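Local coordinates for protein Ral guanine nucleotide dissociation stimulator-like 2 (Mus musculus, PDB 4JGW) that probably acts as a guanine nucleotide exchange factor for small G proteins, its REM and CDC25-homology domains making up this fragment, and is a putative Ras or Rap effector, at residues Q209-D214 / R302-F307; T251-V256 / V310-S315; F201-L206 / L291-R296. All coordinates share one frame; numbering follows the deposited sequence.

Contact 1 (Q209-D214 / R302-F307)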
loop_
_atom_site.group_PDB
_atom_site.type_symbol
_atom_site.label_atom_id
_atom_site.label_comp_id
_atom_site.label_asym_id
_atom_site.label_seq_id
_atom_site.Cartn_x
_atom_site.Cartn_y
_atom_site.Cartn_z
ATOM N N GLN A 209 -3.767 -4.495 20.702
ATOM C CA GLN A 209 -4.482 -3.236 20.568
ATOM C C GLN A 209 -3.804 -2.308 19.561
ATOM O O GLN A 209 -4.479 -1.606 18.806
ATOM C CB GLN A 209 -4.601 -2.572 21.941
ATOM C CG GLN A 209 -5.996 -2.069 22.292
ATOM C CD GLN A 209 -7.117 -3.062 21.990
ATOM O OE1 GLN A 209 -8.193 -2.658 21.571
ATOM N NE2 GLN A 209 -6.871 -4.352 22.203
ATOM N N LEU A 210 -2.473 -2.312 19.553
ATOM C CA LEU A 210 -1.710 -1.583 18.543
ATOM C C LEU A 210 -1.962 -2.173 17.153
ATOM O O LEU A 210 -2.078 -1.438 16.175
ATOM C CB LEU A 210 -0.208 -1.597 18.866
ATOM C CG LEU A 210 0.313 -0.797 20.066
ATOM C CD1 LEU A 210 1.811 -0.992 20.210
ATOM C CD2 LEU A 210 -0.016 0.688 19.952
ATOM N N THR A 211 -2.066 -3.500 17.089
ATOM C CA THR A 211 -2.314 -4.213 15.836
ATOM C C THR A 211 -3.716 -3.947 15.279
ATOM O O THR A 211 -3.884 -3.813 14.067
ATOM C CB THR A 211 -2.056 -5.729 15.986
ATOM O OG1 THR A 211 -0.763 -5.934 16.564
ATOM C CG2 THR A 211 -2.104 -6.428 14.635
ATOM N N LEU A 212 -4.707 -3.850 16.165
ATOM C CA LEU A 212 -6.074 -3.508 15.763
ATOM C C LEU A 212 -6.127 -2.162 15.038
ATOM O O LEU A 212 -6.785 -2.036 14.006
ATOM C CB LEU A 212 -7.011 -3.491 16.975
ATOM C CG LEU A 212 -8.520 -3.439 16.715
ATOM C CD1 LEU A 212 -9.052 -4.792 16.247
ATOM C CD2 LEU A 212 -9.256 -2.987 17.963
ATOM N N LEU A 213 -5.430 -1.169 15.583
ATOM C CA LEU A 213 -5.365 0.158 14.975
ATOM C C LEU A 213 -4.568 0.143 13.667
ATOM O O LEU A 213 -4.991 0.740 12.675
ATOM C CB LEU A 213 -4.773 1.178 15.955
ATOM C CG LEU A 213 -5.572 1.530 17.216
ATOM C CD1 LEU A 213 -4.667 2.174 18.254
ATOM C CD2 LEU A 213 -6.763 2.436 16.906
ATOM N N ASP A 214 -3.426 -0.545 13.676
ATOM C CA ASP A 214 -2.578 -0.676 12.490
ATOM C C ASP A 214 -3.268 -1.440 11.361
ATOM O O ASP A 214 -3.156 -1.056 10.192
ATOM C CB ASP A 214 -1.253 -1.366 12.834
ATOM C CG ASP A 214 -0.340 -0.503 13.683
ATOM O OD1 ASP A 214 -0.381 0.742 13.561
ATOM O OD2 ASP A 214 0.430 -1.080 14.477
ATOM N N ARG A 302 5.560 -8.762 17.047
ATOM C CA ARG A 302 6.211 -9.652 16.087
ATOM C C ARG A 302 5.510 -11.006 16.009
ATOM O O ARG A 302 5.357 -11.569 14.922
ATOM C CB ARG A 302 7.683 -9.851 16.453
ATOM C CG ARG A 302 8.527 -10.492 15.355
ATOM C CD ARG A 302 9.847 -11.008 15.904
ATOM N NE ARG A 302 9.853 -12.458 16.093
ATOM C CZ ARG A 302 9.449 -13.083 17.196
ATOM N NH1 ARG A 302 8.988 -12.393 18.229
ATOM N NH2 ARG A 302 9.499 -14.405 17.266
ATOM N N LEU A 303 5.091 -11.516 17.166
ATOM C CA LEU A 303 4.358 -12.780 17.251
ATOM C C LEU A 303 2.999 -12.671 16.567
ATOM O O LEU A 303 2.483 -13.658 16.041
ATOM C CB LEU A 303 4.190 -13.215 18.713
ATOM C CG LEU A 303 5.460 -13.603 19.483
ATOM C CD1 LEU A 303 5.241 -13.506 20.990
ATOM C CD2 LEU A 303 5.947 -15.000 19.099
ATOM N N LEU A 304 2.433 -11.465 16.578
ATOM C CA LEU A 304 1.193 -11.170 15.864
ATOM C C LEU A 304 1.442 -10.791 14.403
ATOM O O LEU A 304 0.496 -10.535 13.657
ATOM C CB LEU A 304 0.427 -10.044 16.564
ATOM C CG LEU A 304 -0.271 -10.349 17.892
ATOM C CD1 LEU A 304 -0.718 -9.054 18.539
ATOM C CD2 LEU A 304 -1.453 -11.296 17.706
ATOM N N ARG A 305 2.716 -10.759 14.011
ATOM C CA ARG A 305 3.141 -10.373 12.658
ATOM C C ARG A 305 2.775 -8.925 12.302
ATOM O O ARG A 305 2.517 -8.605 11.138
ATOM C CB ARG A 305 2.615 -11.356 11.601
ATOM C CG ARG A 305 3.183 -12.768 11.706
ATOM C CD ARG A 305 2.778 -13.617 10.503
ATOM N NE ARG A 305 3.328 -13.086 9.252
ATOM C CZ ARG A 305 3.065 -13.568 8.041
ATOM N NH1 ARG A 305 2.255 -14.610 7.887
ATOM N NH2 ARG A 305 3.619 -13.006 6.974
ATOM N N ASN A 306 2.750 -8.061 13.315
ATOM C CA ASN A 306 2.568 -6.631 13.104
ATOM C C ASN A 306 3.937 -5.964 13.032
ATOM O O ASN A 306 4.436 -5.420 14.021
ATOM C CB ASN A 306 1.699 -6.019 14.211
ATOM C CG ASN A 306 1.478 -4.515 14.037
ATOM O OD1 ASN A 306 1.851 -3.922 13.022
ATOM N ND2 ASN A 306 0.860 -3.898 15.036
ATOM N N PHE A 307 4.543 -6.025 11.849
ATOM C CA PHE A 307 5.892 -5.502 11.643
ATOM C C PHE A 307 5.927 -3.976 11.582
ATOM O O PHE A 307 6.993 -3.375 11.711
ATOM C CB PHE A 307 6.536 -6.132 10.403
ATOM C CG PHE A 307 6.680 -7.627 10.496
ATOM C CD1 PHE A 307 5.754 -8.468 9.882
ATOM C CD2 PHE A 307 7.731 -8.195 11.208
ATOM C CE1 PHE A 307 5.878 -9.856 9.972
ATOM C CE2 PHE A 307 7.865 -9.582 11.303
ATOM C CZ PHE A 307 6.934 -10.413 10.683
#
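Asn306 reaches across to helix 203-219 with its carboxamide nitrogen, which donates to two side chains one turn apart, Thr211 and Asp214. The bond from Asn306 ND2 to Asp214 OD2 is 2.9 Å long and nearly straight, with an N-H...O angle of 168°. Its acceptor lies in the amide plane and offers its anti lone pair, while carboxylate and amide are turned 72° apart, the two side chains crossing at about a right angle. The second bond, from Asn306 ND2 to Thr211 OG1 at 3.0 Å, is more bent at 144°, and the hydroxyl is tilted from the amide plane. Thr211 and Asn306 run past each other in opposite directions, with Asn306 CB 3.4 Å from Thr211 OG1 and 3.8 Å from Thr211 CG2. CG of Asn306 stands anti to its backbone N. Leu304 CD1 packs against the hydroxyl, 3.7 Å from Thr211 OG1.

Both acceptors have further partners: Thr211 OG1 bonds to Ala207 O, and Asp214 OD2 to Ser309 OG. Asn306 OD1 takes the backbone N of Ser309, so the residue serves as the N-cap of helix 307-318 while its ND2 holds helix 203-219. Just before it, Arg305, with positive phi, ends helix 284-303 in a Schellman motif. The contact thus fastens the turn between helices 284-303 and 307-318 to helix 203-219 within the CDC25-homology domain; Tyr439 touches Thr211, and Leu210 packs on Leu451 of helix 445-453 and Val256 of helix 244-264.

Contact 2 (T251-V256 / V310-S315)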
loop_
_atom_site.group_PDB
_atom_site.type_symbol
_atom_site.label_atom_id
_atom_site.label_comp_id
_atom_site.label_asym_id
_atom_site.label_seq_id
_atom_site.Cartn_x
_atom_site.Cartn_y
_atom_site.Cartn_z
ATOM N N THR A 251 1.002 8.471 10.276
ATOM C CA THR A 251 0.660 9.221 11.484
ATOM C C THR A 251 0.593 8.293 12.699
ATOM O O THR A 251 1.207 8.579 13.729
ATOM C CB THR A 251 -0.675 9.998 11.318
ATOM O OG1 THR A 251 -0.614 10.815 10.143
ATOM C CG2 THR A 251 -0.948 10.890 12.528
ATOM N N GLN A 252 -0.135 7.184 12.564
ATOM C CA GLN A 252 -0.258 6.186 13.628
ATOM C C GLN A 252 1.082 5.534 13.953
ATOM O O GLN A 252 1.403 5.333 15.124
ATOM C CB GLN A 252 -1.308 5.127 13.268
ATOM C CG GLN A 252 -1.502 4.010 14.305
ATOM C CD GLN A 252 -2.053 4.498 15.642
ATOM O OE1 GLN A 252 -2.740 5.514 15.715
ATOM N NE2 GLN A 252 -1.760 3.759 16.702
ATOM N N PHE A 253 1.859 5.215 12.916
ATOM C CA PHE A 253 3.222 4.715 13.092
ATOM C C PHE A 253 4.047 5.672 13.955
ATOM O O PHE A 253 4.732 5.238 14.885
ATOM C CB PHE A 253 3.903 4.493 11.733
ATOM C CG PHE A 253 5.374 4.174 11.830
ATOM C CD1 PHE A 253 5.808 2.855 11.910
ATOM C CD2 PHE A 253 6.326 5.195 11.834
ATOM C CE1 PHE A 253 7.164 2.553 11.996
ATOM C CE2 PHE A 253 7.685 4.908 11.927
ATOM C CZ PHE A 253 8.105 3.583 12.009
ATOM N N ASN A 254 3.967 6.966 13.641
ATOM C CA ASN A 254 4.686 8.007 14.378
ATOM C C ASN A 254 4.165 8.208 15.802
ATOM O O ASN A 254 4.935 8.548 16.701
ATOM C CB ASN A 254 4.658 9.337 13.614
ATOM C CG ASN A 254 5.509 9.316 12.344
ATOM O OD1 ASN A 254 6.441 8.519 12.206
ATOM N ND2 ASN A 254 5.193 10.211 11.416
ATOM N N LYS A 255 2.862 8.000 15.994
ATOM C CA LYS A 255 2.243 8.080 17.322
ATOM C C LYS A 255 2.748 6.975 18.246
ATOM O O LYS A 255 2.996 7.215 19.432
ATOM C CB LYS A 255 0.714 8.016 17.227
ATOM C CG LYS A 255 0.050 9.315 16.802
ATOM C CD LYS A 255 -1.471 9.212 16.891
ATOM C CE LYS A 255 -2.144 10.364 16.151
ATOM N NZ LYS A 255 -3.633 10.262 16.178
ATOM N N VAL A 256 2.897 5.771 17.696
ATOM C CA VAL A 256 3.399 4.621 18.449
ATOM C C VAL A 256 4.864 4.843 18.834
ATOM O O VAL A 256 5.239 4.667 19.997
ATOM C CB VAL A 256 3.220 3.293 17.661
ATOM C CG1 VAL A 256 3.854 2.120 18.404
ATOM C CG2 VAL A 256 1.744 3.019 17.408
ATOM N N VAL A 310 6.307 -3.210 15.330
ATOM C CA VAL A 310 7.645 -3.714 15.667
ATOM C C VAL A 310 8.686 -2.659 15.311
ATOM O O VAL A 310 9.530 -2.314 16.138
ATOM C CB VAL A 310 7.984 -5.053 14.957
ATOM C CG1 VAL A 310 9.472 -5.381 15.085
ATOM C CG2 VAL A 310 7.168 -6.176 15.541
ATOM N N TYR A 311 8.604 -2.140 14.086
ATOM C CA TYR A 311 9.537 -1.120 13.626
ATOM C C TYR A 311 9.338 0.213 14.333
ATOM O O TYR A 311 10.309 0.917 14.600
ATOM C CB TYR A 311 9.470 -0.930 12.108
ATOM C CG TYR A 311 10.601 -0.074 11.576
ATOM C CD1 TYR A 311 11.915 -0.542 11.573
ATOM C CD2 TYR A 311 10.363 1.207 11.092
ATOM C CE1 TYR A 311 12.960 0.244 11.091
ATOM C CE2 TYR A 311 11.400 2.002 10.607
ATOM C CZ TYR A 311 12.693 1.513 10.610
ATOM O OH TYR A 311 13.719 2.294 10.132
ATOM N N ALA A 312 8.085 0.552 14.634
ATOM C CA ALA A 312 7.771 1.781 15.356
ATOM C C ALA A 312 8.463 1.806 16.715
ATOM O O ALA A 312 9.086 2.801 17.079
ATOM C CB ALA A 312 6.268 1.942 15.515
ATOM N N VAL A 313 8.370 0.694 17.440
ATOM C CA VAL A 313 8.951 0.582 18.774
ATOM C C VAL A 313 10.475 0.470 18.712
ATOM O O VAL A 313 11.177 1.164 19.446
ATOM C CB VAL A 313 8.337 -0.603 19.571
ATOM C CG1 VAL A 313 9.023 -0.769 20.917
ATOM C CG2 VAL A 313 6.840 -0.391 19.772
ATOM N N VAL A 314 10.979 -0.393 17.831
ATOM C CA VAL A 314 12.420 -0.623 17.716
ATOM C C VAL A 314 13.186 0.626 17.246
ATOM O O VAL A 314 14.274 0.908 17.752
ATOM C CB VAL A 314 12.748 -1.879 16.848
ATOM C CG1 VAL A 314 12.744 -1.558 15.358
ATOM C CG2 VAL A 314 14.084 -2.481 17.252
ATOM N N SER A 315 12.610 1.379 16.305
ATOM C CA SER A 315 13.245 2.601 15.808
ATOM C C SER A 315 13.219 3.703 16.863
ATOM O O SER A 315 14.152 4.504 16.957
ATOM C CB SER A 315 12.595 3.084 14.508
ATOM O OG SER A 315 11.254 3.494 14.715
#
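Phe253 lays the CE1-CZ side of its ring against segment 310-315 of helix 307-318, where Tyr311 and Ala312 receive it. Its CG stands anti to the backbone N (chi1 171°), and the end of the ring comes nearer the other helix than its root. Phe253 CZ is 3.4 Å from Tyr311 CD2, which sits at the edge of the Phe253 ring near its plane. The two rings meet rim to rim, centroids 5.9 Å apart and planes at 23°, so neither is stacked over the other. Phe253 CE1 also packs on the backbone, 3.4 Å from Ala312 N, which lies oblique to the ring, and 3.7 Å from Ala312 CB.

One turn on, Val256 puts CG1 anti to its backbone N, and this methyl lies 3.8 Å from Ala312 CB and 4.1 Å from Val313 CG2. The small methyl of Ala312 therefore meets both Phe253 and Val256, where the segment axes approach to 8.7 Å at -41°. Ser315 OG turns back to its own helix, bonding Tyr311 O at 2.7 Å.

No hydrogen bond crosses between the segments. Helices 244-264 and 307-318 of the CDC25-homology domain consequently cohere here through apolar fit, aromatic rims and ring-to-backbone packing, extended by Tyr390, whose ring meets both Phe253 and Tyr311.

Contact 3 (F201-L206 / L291-R296)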
loop_
_atom_site.group_PDB
_atom_site.type_symbol
_atom_site.label_atom_id
_atom_site.label_comp_id
_atom_site.label_asym_id
_atom_site.label_seq_id
_atom_site.Cartn_x
_atom_site.Cartn_y
_atom_site.Cartn_z
ATOM N N PHE A 201 -0.829 -2.169 31.722
ATOM C CA PHE A 201 -1.461 -3.164 30.855
ATOM C C PHE A 201 -0.502 -4.301 30.527
ATOM O O PHE A 201 0.712 -4.128 30.571
ATOM C CB PHE A 201 -1.957 -2.517 29.561
ATOM C CG PHE A 201 -2.806 -1.294 29.773
ATOM C CD1 PHE A 201 -2.287 -0.026 29.529
ATOM C CD2 PHE A 201 -4.123 -1.409 30.211
ATOM C CE1 PHE A 201 -3.064 1.111 29.720
ATOM C CE2 PHE A 201 -4.912 -0.280 30.403
ATOM C CZ PHE A 201 -4.382 0.985 30.160
ATOM N N LEU A 202 -1.054 -5.467 30.201
ATOM C CA LEU A 202 -0.244 -6.603 29.776
ATOM C C LEU A 202 0.295 -6.374 28.364
ATOM O O LEU A 202 -0.386 -5.784 27.521
ATOM C CB LEU A 202 -1.049 -7.906 29.866
ATOM C CG LEU A 202 -1.298 -8.458 31.278
ATOM C CD1 LEU A 202 -2.482 -9.416 31.298
ATOM C CD2 LEU A 202 -0.052 -9.132 31.848
ATOM N N ALA A 203 1.521 -6.834 28.121
ATOM C CA ALA A 203 2.242 -6.545 26.877
ATOM C C ALA A 203 1.572 -7.126 25.636
ATOM O O ALA A 203 1.508 -6.465 24.599
ATOM C CB ALA A 203 3.679 -7.017 26.974
ATOM N N ASP A 204 1.079 -8.357 25.746
ATOM C CA ASP A 204 0.355 -8.999 24.650
ATOM C C ASP A 204 -0.934 -8.250 24.310
ATOM O O ASP A 204 -1.290 -8.128 23.139
ATOM C CB ASP A 204 0.081 -10.482 24.946
ATOM C CG ASP A 204 -0.614 -10.703 26.282
ATOM O OD1 ASP A 204 -0.148 -10.151 27.306
ATOM O OD2 ASP A 204 -1.619 -11.446 26.309
ATOM N N HIS A 205 -1.610 -7.728 25.334
ATOM C CA HIS A 205 -2.822 -6.930 25.135
ATOM C C HIS A 205 -2.522 -5.614 24.423
ATOM O O HIS A 205 -3.275 -5.190 23.545
ATOM C CB HIS A 205 -3.531 -6.649 26.465
ATOM C CG HIS A 205 -4.158 -7.857 27.091
ATOM N ND1 HIS A 205 -4.433 -7.933 28.440
ATOM C CD2 HIS A 205 -4.562 -9.035 26.559
ATOM C CE1 HIS A 205 -4.982 -9.103 28.711
ATOM N NE2 HIS A 205 -5.069 -9.792 27.587
ATOM N N LEU A 206 -1.420 -4.975 24.812
ATOM C CA LEU A 206 -0.973 -3.740 24.177
ATOM C C LEU A 206 -0.672 -3.974 22.699
ATOM O O LEU A 206 -1.123 -3.214 21.846
ATOM C CB LEU A 206 0.252 -3.170 24.899
ATOM C CG LEU A 206 0.020 -2.598 26.302
ATOM C CD1 LEU A 206 1.289 -2.674 27.147
ATOM C CD2 LEU A 206 -0.520 -1.172 26.247
ATOM N N LEU A 291 11.769 0.409 29.439
ATOM C CA LEU A 291 12.486 -0.117 28.274
ATOM C C LEU A 291 12.154 -1.592 28.053
ATOM O O LEU A 291 11.810 -1.995 26.942
ATOM C CB LEU A 291 14.001 0.061 28.428
ATOM C CG LEU A 291 14.610 1.464 28.349
ATOM C CD1 LEU A 291 16.051 1.437 28.840
ATOM C CD2 LEU A 291 14.538 2.034 26.938
ATOM N N GLU A 292 12.248 -2.378 29.127
ATOM C CA GLU A 292 11.910 -3.804 29.112
ATOM C C GLU A 292 10.464 -4.039 28.677
ATOM O O GLU A 292 10.180 -4.977 27.931
ATOM C CB GLU A 292 12.152 -4.426 30.494
ATOM C CG GLU A 292 13.629 -4.608 30.858
ATOM C CD GLU A 292 13.880 -4.680 32.364
ATOM O OE1 GLU A 292 12.912 -4.827 33.143
ATOM O OE2 GLU A 292 15.059 -4.589 32.770
ATOM N N LYS A 293 9.561 -3.176 29.142
ATOM C CA LYS A 293 8.146 -3.265 28.794
ATOM C C LYS A 293 7.900 -3.079 27.296
ATOM O O LYS A 293 7.187 -3.873 26.678
ATOM C CB LYS A 293 7.327 -2.246 29.595
ATOM C CG LYS A 293 5.817 -2.361 29.408
ATOM C CD LYS A 293 5.291 -3.671 29.976
ATOM C CE LYS A 293 3.792 -3.766 29.834
ATOM N NZ LYS A 293 3.216 -4.662 30.869
ATOM N N TRP A 294 8.493 -2.032 26.725
ATOM C CA TRP A 294 8.346 -1.732 25.302
ATOM C C TRP A 294 9.019 -2.769 24.408
ATOM O O TRP A 294 8.511 -3.080 23.328
ATOM C CB TRP A 294 8.864 -0.329 24.979
ATOM C CG TRP A 294 7.914 0.762 25.375
ATOM C CD1 TRP A 294 8.094 1.683 26.364
ATOM C CD2 TRP A 294 6.632 1.040 24.794
ATOM N NE1 TRP A 294 7.006 2.518 26.436
ATOM C CE2 TRP A 294 6.095 2.149 25.483
ATOM C CE3 TRP A 294 5.883 0.458 23.761
ATOM C CZ2 TRP A 294 4.845 2.695 25.171
ATOM C CZ3 TRP A 294 4.640 1.000 23.450
ATOM C CH2 TRP A 294 4.135 2.108 24.156
ATOM N N ILE A 295 10.157 -3.296 24.865
ATOM C CA ILE A 295 10.844 -4.393 24.182
ATOM C C ILE A 295 9.908 -5.599 24.061
ATOM O O ILE A 295 9.797 -6.205 22.991
ATOM C CB ILE A 295 12.164 -4.795 24.908
ATOM C CG1 ILE A 295 13.249 -3.739 24.674
ATOM C CG2 ILE A 295 12.660 -6.162 24.438
ATOM C CD1 ILE A 295 14.435 -3.829 25.627
ATOM N N ARG A 296 9.235 -5.926 25.163
ATOM C CA ARG A 296 8.301 -7.044 25.208
ATOM C C ARG A 296 7.059 -6.784 24.353
ATOM O O ARG A 296 6.540 -7.701 23.717
ATOM C CB ARG A 296 7.919 -7.360 26.661
ATOM C CG ARG A 296 6.876 -8.462 26.840
ATOM C CD ARG A 296 7.332 -9.818 26.304
ATOM N NE ARG A 296 8.504 -10.334 27.008
ATOM C CZ ARG A 296 8.467 -10.943 28.191
ATOM N NH1 ARG A 296 7.313 -11.113 28.826
ATOM N NH2 ARG A 296 9.590 -11.378 28.741
#
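Phe201 O accepts a short hydrogen bond from the ammonium group of Lys293, with NZ 2.6 Å from the oxygen. The donor lies in the carbonyl plane, and the C=O...N angle is 159°, so the approach is close to the direction of the carbonyl bond. Lys293 reaches this oxygen from helix 284-303: CG is anti to the backbone N, the chain bends at chi2 (66°), and the remaining torsions are extended. The bond meets the chain immediately before Leu202, the N-cap residue of helix 203-219. It may offset an otherwise unfavourable position for a positive charge, near the start of a helix.

The aliphatic part of the lysine is used as well. Its CE lies 3.8 Å from Leu206 CD1, and the two side chains cross at about a right angle. Beside it, Ala203 points its methyl toward the other helix, where Ala203 CB meets Arg296 CG at 3.5 Å. CG of Arg296, anti to its backbone N (chi1 176°), is the methylene that makes this touch; beyond it the chain bends at chi2 and chi3. Their CA atoms are also the nearest CA pair across the segments, with 6.3 Å from Ala203 CA to Arg296 CA.

The contact joins the N-terminal end of helix 203-219 to the middle of helix 284-303 within the Ras-GEF (CDC25-homology) domain. Leu206 also packs on Ile447 and Trp450 of helix 445-453, while Trp294 turns to Val260 and Val264 of helix 244-264 and bonds Ser263 through NE1.

Contacts 1 and 3 both use helix 203-219, contact 3 setting its start against the middle of helix 284-303 and contact 1 a later part against the turn that follows that helix; their centres are about 12 Å apart. Contact 2 pairs the helices that come next in the chain after these two, 244-264 and 307-318, and its centre lies about 11 Å from that of contact 1 and 14 Å from that of contact 3. Packing connects them: Leu210 CD2 is 3.9 Å from Val256 CG2, and Val313 CG1 is 3.4 Å from Trp294 O. Together the three contacts connect four helices of the CDC25-homology domain.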